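PDB 5HMN: AAC3-I, which probably transfers the acetyl group of acetyl-coenzyme A to the 3-amino group of aminoglycoside antibiotics, and so would confer resistance to them. Local coordinates for residues Ala16-Glu19 / Thr20-Thr24; Asn38-Arg41 / Gly42-Arg46; Leu74-Glu78 / Gln79-Glu83. All coordinates share one frame; numbering follows the deposited sequence.

Contact 1. Residues Ala16-Glu19 / Thr20-Thr24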
loop_
_atom_site.group_PDB
_atom_site.type_symbol
_atom_site.label_atom_id
_atom_site.label_comp_id
_atom_site.label_asym_id
_atom_site.label_seq_id
_atom_site.Cartn_x
_atom_site.Cartn_y
_atom_site.Cartn_z
ATOM N N ALA C 16 -14.724 -1.611 19.017
ATOM C CA ALA C 16 -14.248 -2.235 20.246
ATOM C C ALA C 16 -13.347 -3.435 19.956
ATOM O O ALA C 16 -12.323 -3.619 20.608
ATOM C CB ALA C 16 -15.426 -2.655 21.111
ATOM N N LEU C 17 -13.732 -4.245 18.977
ATOM C CA LEU C 17 -12.927 -5.395 18.565
ATOM C C LEU C 17 -11.602 -4.945 17.960
ATOM O O LEU C 17 -10.570 -5.584 18.148
ATOM C CB LEU C 17 -13.694 -6.259 17.564
ATOM C CG LEU C 17 -14.406 -7.498 18.111
ATOM C CD1 LEU C 17 -15.310 -7.134 19.269
ATOM C CD2 LEU C 17 -15.199 -8.195 17.017
ATOM N N MET C 18 -11.638 -3.836 17.229
ATOM C CA MET C 18 -10.440 -3.287 16.608
ATOM C C MET C 18 -9.424 -2.881 17.671
ATOM O O MET C 18 -8.224 -3.100 17.510
ATOM C CB MET C 18 -10.799 -2.088 15.723
ATOM C CG MET C 18 -9.641 -1.547 14.909
ATOM S SD MET C 18 -9.217 -2.656 13.561
ATOM C CE MET C 18 -7.496 -2.250 13.315
ATOM N N GLU C 19 -9.919 -2.307 18.770
ATOM C CA GLU C 19 -9.068 -1.868 19.877
ATOM C C GLU C 19 -8.335 -3.021 20.538
ATOM O O GLU C 19 -7.171 -2.898 20.923
ATOM C CB GLU C 19 -9.903 -1.128 20.926
ATOM C CG GLU C 19 -10.345 0.256 20.492
ATOM C CD GLU C 19 -9.354 0.907 19.548
ATOM O OE1 GLU C 19 -8.415 1.573 20.036
ATOM O OE2 GLU C 19 -9.512 0.757 18.316
ATOM N N THR C 20 -9.031 -4.141 20.692
ATOM C CA THR C 20 -8.436 -5.335 21.269
ATOM C C THR C 20 -7.424 -5.929 20.295
ATOM O O THR C 20 -6.363 -6.408 20.694
ATOM C CB THR C 20 -9.510 -6.378 21.615
ATOM O OG1 THR C 20 -10.472 -5.790 22.502
ATOM C CG2 THR C 20 -8.884 -7.594 22.283
ATOM N N LEU C 21 -7.754 -5.875 19.009
ATOM C CA LEU C 21 -6.863 -6.372 17.970
ATOM C C LEU C 21 -5.549 -5.592 17.971
ATOM O O LEU C 21 -4.481 -6.165 17.759
ATOM C CB LEU C 21 -7.538 -6.286 16.599
ATOM C CG LEU C 21 -6.719 -6.815 15.420
ATOM C CD1 LEU C 21 -6.253 -8.231 15.704
ATOM C CD2 LEU C 21 -7.531 -6.758 14.134
ATOM N N LEU C 22 -5.632 -4.289 18.231
ATOM C CA LEU C 22 -4.436 -3.455 18.334
ATOM C C LEU C 22 -3.511 -3.952 19.442
ATOM O O LEU C 22 -2.293 -3.932 19.295
ATOM C CB LEU C 22 -4.817 -1.995 18.579
ATOM C CG LEU C 22 -5.434 -1.237 17.399
ATOM C CD1 LEU C 22 -5.756 0.203 17.787
ATOM C CD2 LEU C 22 -4.508 -1.269 16.194
ATOM N N ALA C 23 -4.094 -4.411 20.546
ATOM C CA ALA C 23 -3.316 -4.964 21.654
ATOM C C ALA C 23 -2.649 -6.283 21.261
ATOM O O ALA C 23 -1.543 -6.591 21.709
ATOM C CB ALA C 23 -4.203 -5.161 22.883
ATOM N N THR C 24 -3.327 -7.062 20.427
ATOM C CA THR C 24 -2.758 -8.299 19.895
ATOM C C THR C 24 -1.558 -8.015 18.991
ATOM O O THR C 24 -0.537 -8.712 19.059
ATOM C CB THR C 24 -3.808 -9.099 19.109
ATOM O OG1 THR C 24 -4.864 -9.485 19.997
ATOM C CG2 THR C 24 -3.187 -10.351 18.493
#

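Contact 2. Residues Asn38-Arg41 / Gly42-Arg46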
loop_
_atom_site.group_PDB
_atom_site.type_symbol
_atom_site.label_atom_id
_atom_site.label_comp_id
_atom_site.label_asym_id
_atom_site.label_seq_id
_atom_site.Cartn_x
_atom_site.Cartn_y
_atom_site.Cartn_z
ATOM N N ASN C 38 -1.346 5.399 21.686
ATOM C CA ASN C 38 -2.083 6.570 21.228
ATOM C C ASN C 38 -3.202 6.175 20.275
ATOM O O ASN C 38 -3.207 6.573 19.109
ATOM C CB ASN C 38 -1.140 7.568 20.554
ATOM C CG ASN C 38 -1.721 8.969 20.491
ATOM O OD1 ASN C 38 -2.939 9.155 20.515
ATOM N ND2 ASN C 38 -0.846 9.966 20.410
ATOM N N ARG C 39 -4.145 5.390 20.785
ATOM C CA ARG C 39 -5.256 4.873 19.992
ATOM C C ARG C 39 -6.127 5.998 19.436
ATOM O O ARG C 39 -6.314 7.025 20.087
ATOM C CB ARG C 39 -6.109 3.922 20.835
ATOM C CG ARG C 39 -5.309 2.887 21.611
ATOM C CD ARG C 39 -6.197 2.118 22.572
ATOM N NE ARG C 39 -5.466 1.077 23.283
ATOM C CZ ARG C 39 -5.757 0.670 24.514
ATOM N NH1 ARG C 39 -6.767 1.223 25.173
ATOM N NH2 ARG C 39 -5.039 -0.286 25.088
ATOM N N PRO C 40 -6.657 5.806 18.220
ATOM C CA PRO C 40 -7.550 6.777 17.581
ATOM C C PRO C 40 -8.883 6.906 18.305
ATOM O O PRO C 40 -9.192 6.085 19.163
ATOM C CB PRO C 40 -7.763 6.194 16.181
ATOM C CG PRO C 40 -6.631 5.249 15.970
ATOM C CD PRO C 40 -6.350 4.677 17.326
ATOM N N ARG C 41 -9.665 7.925 17.956
ATOM C CA ARG C 41 -11.012 8.061 18.494
ATOM C C ARG C 41 -11.929 7.068 17.805
ATOM O O ARG C 41 -11.627 6.607 16.708
ATOM C CB ARG C 41 -11.535 9.481 18.301
ATOM C CG ARG C 41 -10.515 10.551 18.599
ATOM C CD ARG C 41 -10.806 11.800 17.788
ATOM N NE ARG C 41 -9.747 12.794 17.919
ATOM C CZ ARG C 41 -9.786 14.001 17.369
ATOM N NH1 ARG C 41 -10.836 14.372 16.645
ATOM N NH2 ARG C 41 -8.776 14.843 17.543
ATOM N N GLY C 42 -13.049 6.746 18.446
ATOM C CA GLY C 42 -14.006 5.809 17.886
ATOM C C GLY C 42 -14.530 6.269 16.542
ATOM O O GLY C 42 -14.803 5.453 15.663
ATOM N N ALA C 43 -14.658 7.584 16.383
ATOM C CA ALA C 43 -15.149 8.165 15.141
ATOM C C ALA C 43 -14.179 7.906 13.994
ATOM O O ALA C 43 -14.589 7.497 12.909
ATOM C CB ALA C 43 -15.385 9.659 15.312
ATOM N N TYR C 44 -12.895 8.149 14.242
ATOM C CA TYR C 44 -11.854 7.916 13.242
ATOM C C TYR C 44 -11.783 6.440 12.869
ATOM O O TYR C 44 -11.750 6.083 11.688
ATOM C CB TYR C 44 -10.495 8.399 13.761
ATOM C CG TYR C 44 -9.319 8.084 12.851
ATOM C CD1 TYR C 44 -8.627 6.886 12.966
ATOM C CD2 TYR C 44 -8.899 8.991 11.886
ATOM C CE1 TYR C 44 -7.561 6.595 12.148
ATOM C CE2 TYR C 44 -7.827 8.710 11.061
ATOM C CZ TYR C 44 -7.162 7.510 11.198
ATOM O OH TYR C 44 -6.093 7.203 10.388
ATOM N N SER C 45 -11.756 5.583 13.883
ATOM C CA SER C 45 -11.684 4.143 13.664
ATOM C C SER C 45 -12.911 3.653 12.907
ATOM O O SER C 45 -12.824 2.771 12.064
ATOM C CB SER C 45 -11.552 3.400 14.996
ATOM O OG SER C 45 -10.390 3.808 15.693
ATOM N N ARG C 46 -14.065 4.242 13.199
ATOM C CA ARG C 46 -15.285 3.811 12.537
ATOM C C ARG C 46 -15.315 4.131 11.042
ATOM O O ARG C 46 -15.647 3.275 10.220
ATOM C CB ARG C 46 -16.497 4.443 13.188
ATOM C CG ARG C 46 -17.749 4.067 12.462
ATOM C CD ARG C 46 -18.981 4.576 13.167
ATOM N NE ARG C 46 -20.147 3.765 12.830
ATOM C CZ ARG C 46 -20.748 3.773 11.650
ATOM N NH1 ARG C 46 -20.307 4.554 10.669
ATOM N NH2 ARG C 46 -21.802 2.997 11.441
HETATM O O HOH W 1 -10.107 3.751 18.215
#

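Contact 3. Residues Leu74-Glu78 / Gln79-Glu83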
loop_
_atom_site.group_PDB
_atom_site.type_symbol
_atom_site.label_atom_id
_atom_site.label_comp_id
_atom_site.label_asym_id
_atom_site.label_seq_id
_atom_site.Cartn_x
_atom_site.Cartn_y
_atom_site.Cartn_z
ATOM N N LEU C 74 -6.174 -1.853 -3.191
ATOM C CA LEU C 74 -5.650 -0.814 -4.071
ATOM C C LEU C 74 -6.257 -0.923 -5.462
ATOM O O LEU C 74 -5.850 -1.768 -6.261
ATOM C CB LEU C 74 -4.122 -0.906 -4.151
ATOM C CG LEU C 74 -3.274 -0.115 -3.149
ATOM C CD1 LEU C 74 -3.746 -0.293 -1.723
ATOM C CD2 LEU C 74 -1.807 -0.504 -3.276
ATOM N N LYS C 75 -7.240 -0.075 -5.748
ATOM C CA LYS C 75 -7.835 -0.044 -7.077
ATOM C C LYS C 75 -6.873 0.632 -8.055
ATOM O O LYS C 75 -6.476 1.782 -7.863
ATOM C CB LYS C 75 -9.192 0.665 -7.046
ATOM C CG LYS C 75 -10.316 -0.136 -7.701
ATOM C CD LYS C 75 -11.509 -0.299 -6.771
ATOM C CE LYS C 75 -12.514 -1.302 -7.326
ATOM N NZ LYS C 75 -13.640 -1.559 -6.378
ATOM N N LYS C 76 -6.491 -0.091 -9.098
ATOM C CA LYS C 76 -5.404 0.349 -9.968
ATOM C C LYS C 76 -5.846 1.358 -11.031
ATOM O O LYS C 76 -7.032 1.493 -11.329
ATOM C CB LYS C 76 -4.746 -0.859 -10.638
ATOM C CG LYS C 76 -4.229 -1.917 -9.661
ATOM C CD LYS C 76 -3.187 -1.358 -8.685
ATOM C CE LYS C 76 -1.977 -0.769 -9.409
ATOM N NZ LYS C 76 -1.221 -1.765 -10.224
ATOM N N PHE C 77 -4.862 2.052 -11.592
ATOM C CA PHE C 77 -5.079 3.164 -12.514
ATOM C C PHE C 77 -4.760 2.794 -13.958
ATOM O O PHE C 77 -5.323 3.364 -14.894
ATOM C CB PHE C 77 -4.223 4.356 -12.088
ATOM C CG PHE C 77 -2.821 3.979 -11.698
ATOM C CD1 PHE C 77 -2.517 3.662 -10.382
ATOM C CD2 PHE C 77 -1.811 3.922 -12.646
ATOM C CE1 PHE C 77 -1.231 3.302 -10.016
ATOM C CE2 PHE C 77 -0.520 3.566 -12.288
ATOM C CZ PHE C 77 -0.232 3.254 -10.971
ATOM N N GLU C 78 -3.844 1.844 -14.132
ATOM C CA GLU C 78 -3.427 1.425 -15.467
ATOM C C GLU C 78 -4.474 0.511 -16.108
ATOM O O GLU C 78 -4.625 0.491 -17.331
ATOM C CB GLU C 78 -2.063 0.725 -15.409
ATOM C CG GLU C 78 -2.074 -0.674 -14.803
ATOM C CD GLU C 78 -2.174 -0.672 -13.286
ATOM O OE1 GLU C 78 -2.076 0.416 -12.678
ATOM O OE2 GLU C 78 -2.347 -1.765 -12.701
ATOM N N GLN C 79 -5.195 -0.233 -15.276
ATOM C CA GLN C 79 -6.244 -1.138 -15.737
ATOM C C GLN C 79 -7.395 -1.177 -14.741
ATOM O O GLN C 79 -7.268 -0.701 -13.612
ATOM C CB GLN C 79 -5.701 -2.557 -15.935
ATOM C CG GLN C 79 -4.700 -2.712 -17.063
ATOM C CD GLN C 79 -4.310 -4.158 -17.293
ATOM O OE1 GLN C 79 -5.081 -5.074 -17.007
ATOM N NE2 GLN C 79 -3.104 -4.371 -17.805
ATOM N N GLU C 80 -8.515 -1.759 -15.160
ATOM C CA GLU C 80 -9.638 -1.976 -14.259
ATOM C C GLU C 80 -9.412 -3.237 -13.447
ATOM O O GLU C 80 -9.966 -4.292 -13.750
ATOM C CB GLU C 80 -10.949 -2.083 -15.033
ATOM C CG GLU C 80 -11.353 -0.794 -15.694
ATOM C CD GLU C 80 -12.618 -0.924 -16.515
ATOM O OE1 GLU C 80 -13.084 -2.066 -16.728
ATOM O OE2 GLU C 80 -13.144 0.124 -16.944
ATOM N N ARG C 81 -8.582 -3.118 -12.417
ATOM C CA ARG C 81 -8.260 -4.242 -11.551
ATOM C C ARG C 81 -7.851 -3.723 -10.183
ATOM O O ARG C 81 -7.619 -2.528 -10.011
ATOM C CB ARG C 81 -7.142 -5.090 -12.156
ATOM C CG ARG C 81 -5.807 -4.376 -12.226
ATOM C CD ARG C 81 -4.811 -5.124 -13.094
ATOM N NE ARG C 81 -3.498 -4.488 -13.071
ATOM C CZ ARG C 81 -2.501 -4.801 -13.888
ATOM N NH1 ARG C 81 -2.667 -5.745 -14.803
ATOM N NH2 ARG C 81 -1.340 -4.169 -13.795
ATOM N N SER C 82 -7.760 -4.616 -9.208
ATOM C CA SER C 82 -7.362 -4.205 -7.872
ATOM C C SER C 82 -6.473 -5.251 -7.215
ATOM O O SER C 82 -6.543 -6.438 -7.535
ATOM C CB SER C 82 -8.595 -3.932 -7.005
ATOM O OG SER C 82 -9.342 -5.114 -6.776
ATOM N N GLU C 83 -5.624 -4.796 -6.303
ATOM C CA GLU C 83 -4.798 -5.684 -5.500
ATOM C C GLU C 83 -4.986 -5.379 -4.024
ATOM O O GLU C 83 -5.261 -4.236 -3.650
ATOM C CB GLU C 83 -3.320 -5.539 -5.859
ATOM C CG GLU C 83 -3.053 -5.108 -7.280
ATOM C CD GLU C 83 -1.605 -4.711 -7.484
ATOM O OE1 GLU C 83 -0.913 -4.441 -6.481
ATOM O OE2 GLU C 83 -1.160 -4.667 -8.650
#

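Contact 1. Residues Ala16-Glu19 / Thr20-Thr24
Glu19 and Leu22, three residues apart on helix 15-28, run side by side and point the same way. From CB of Glu19 the chain passes to CG, which lies beside its own backbone N (chi1 -73°), and a bend at chi2 (-30°) then turns CD and the carboxylate onward along the helix, beside a methyl group of Leu22. Glu19 CD is 4.1 Å from Leu22 CD1; Glu19 OE1 comes to 3.7 Å from Leu22 CD1, and OE2 is almost as near to the same carbon, so both oxygens border the leucine tip, while OE1 also packs on Arg39. One turn before Leu22, Met18 makes looser apolar contacts: Met18 CE lies 4.3 Å from Leu22 CD2 and Met18 SD 4.5 Å from Leu21 CD2. Of the i to i+4 hydrogen bonds of the helix, Leu22 N to Met18 O is 2.9 Å, whereas Thr20 N to Ala16 O is weak at 3.3 Å, and Thr20 OG1 adds a second weak bond to that carbonyl. The helix presents Thr20, Leu21 and Thr24 to Ile65 of strand 64-75 and packs Leu17 and Met18 against Leu10, whereas Met18 and Leu22 meet Phe77 of the second subunit.

Contact 2. Residues Asn38-Arg41 / Gly42-Arg46
Pro40 and Tyr44 meet where the chain turns into helix 42-49: Pro40 CB lies 3.4 Å from Tyr44 CD1, with the pyrrolidine ring slanting across the phenol ring. With CG of Tyr44 anti to the backbone N (chi1 175°), the ring extends outward from the helix, where CD1 meets the proline. Its hydroxyl finds a partner beyond the chain, in a hydrogen bond with the carbonyl O of Lys76 of the second subunit.

Within the turn, Arg41 O, Pro40 O and a water gather round Ser45. The carbonyl O of Arg41, the N-cap residue, accepts the first helical bond from Ser45 N at 3.0 Å. Ser45 OG lies 3.2 Å from the same Arg41 O, but its proton has another possible acceptor and the bond is not settled. With OG beside its own backbone N (chi1 -59°), Ser45 OG is also hydrogen-bonded to a water O at 2.5 Å, in a direction that remains undecided. That water O donates to Pro40 O at 2.7 Å, thereby linking the loop carbonyl to the serine in the first turn. One step further on, Arg46 N bonds to Gly42 O at 2.8 Å and continues the i to i+4 series.

Arg41 and Arg46 find their side-chain partners outside the segments. Glu80 OE2 of the second subunit takes both a hydrogen bond from Arg41 N and a salt bridge from Arg41 NE, at the end of an extended chain, and Arg46 pairs through NH1 with Glu50.

This is a helix N-terminus entered from an extended proline-containing loop, with the N-cap carbonyl starting the i to i+4 pattern. In this GNAT-fold protein it joins helices 32-36 and 42-49 at the subunit interface.

Contact 3. Residues Leu74-Glu78 / Gln79-Glu83
Leu74-Glu78 and Gln79-Glu83 form the end of an antiparallel beta hairpin between strands 64-75 and 82-91 of the GNAT sheet, their directions 158° apart. Leu74 and Glu83 are a hydrogen-bonded pair: Leu74 N reaches Glu83 O at 2.6 Å, and Glu83 N returns a bond to Leu74 O at 3.0 Å. Lys75 and Ser82 make the adjoining non-hydrogen-bonded pair, and Lys76 N to Arg81 O, 2.8 Å, carries the ladder into the turn. Lys75 O and Gln79 NE2 bond to Tyr72 OH and Thr34 O of the second subunit.

Four charged side chains form a salt-bridge network beside this ladder. The aliphatic part of Lys76 slants over that of Arg81, CG to CG 3.9 Å, and three successive bends curl it until Lys76 NZ lies 2.7 Å from Glu78 OE2, on the syn side of the carboxylate. From there NZ also makes a weak bond to Glu83 OE2, an oxygen with a firmer partner in Tyr118 OH. With CG of Glu78 between its backbone N and carbonyl carbon (chi1 73°) and a bend at chi2, the carboxylate turns toward Lys76 and Arg81, two cations that would probably favour its ionised form. Arg81 NH2 meets Glu78 OE2 at 2.8 Å on the anti side, from the same face of the carboxylate plane as Lys76 NZ, with a weak second bond from Arg81 NE to the same Glu78 OE2 at 3.0 Å.

How the contacts relate
The three contacts follow one another along the chain, all within the GNAT fold. Contacts 1 and 2 are neighbours, their centres 11 Å apart, where helix 15-28 meets the loop leading into helix 42-49; Glu19 touches Arg39 and Ser45 there. Contact 3 is remote, at the tip of the hairpin formed by strands 64-75 and 82-91, with its centre about 30 Å from that of contact 1 and 28 Å from that of contact 2. The dimer brings the regions together: the hairpin tip of one subunit reaches the regions of contacts 1 and 2 of the other, as well as strand residues Tyr72 and Tyr87 of that subunit.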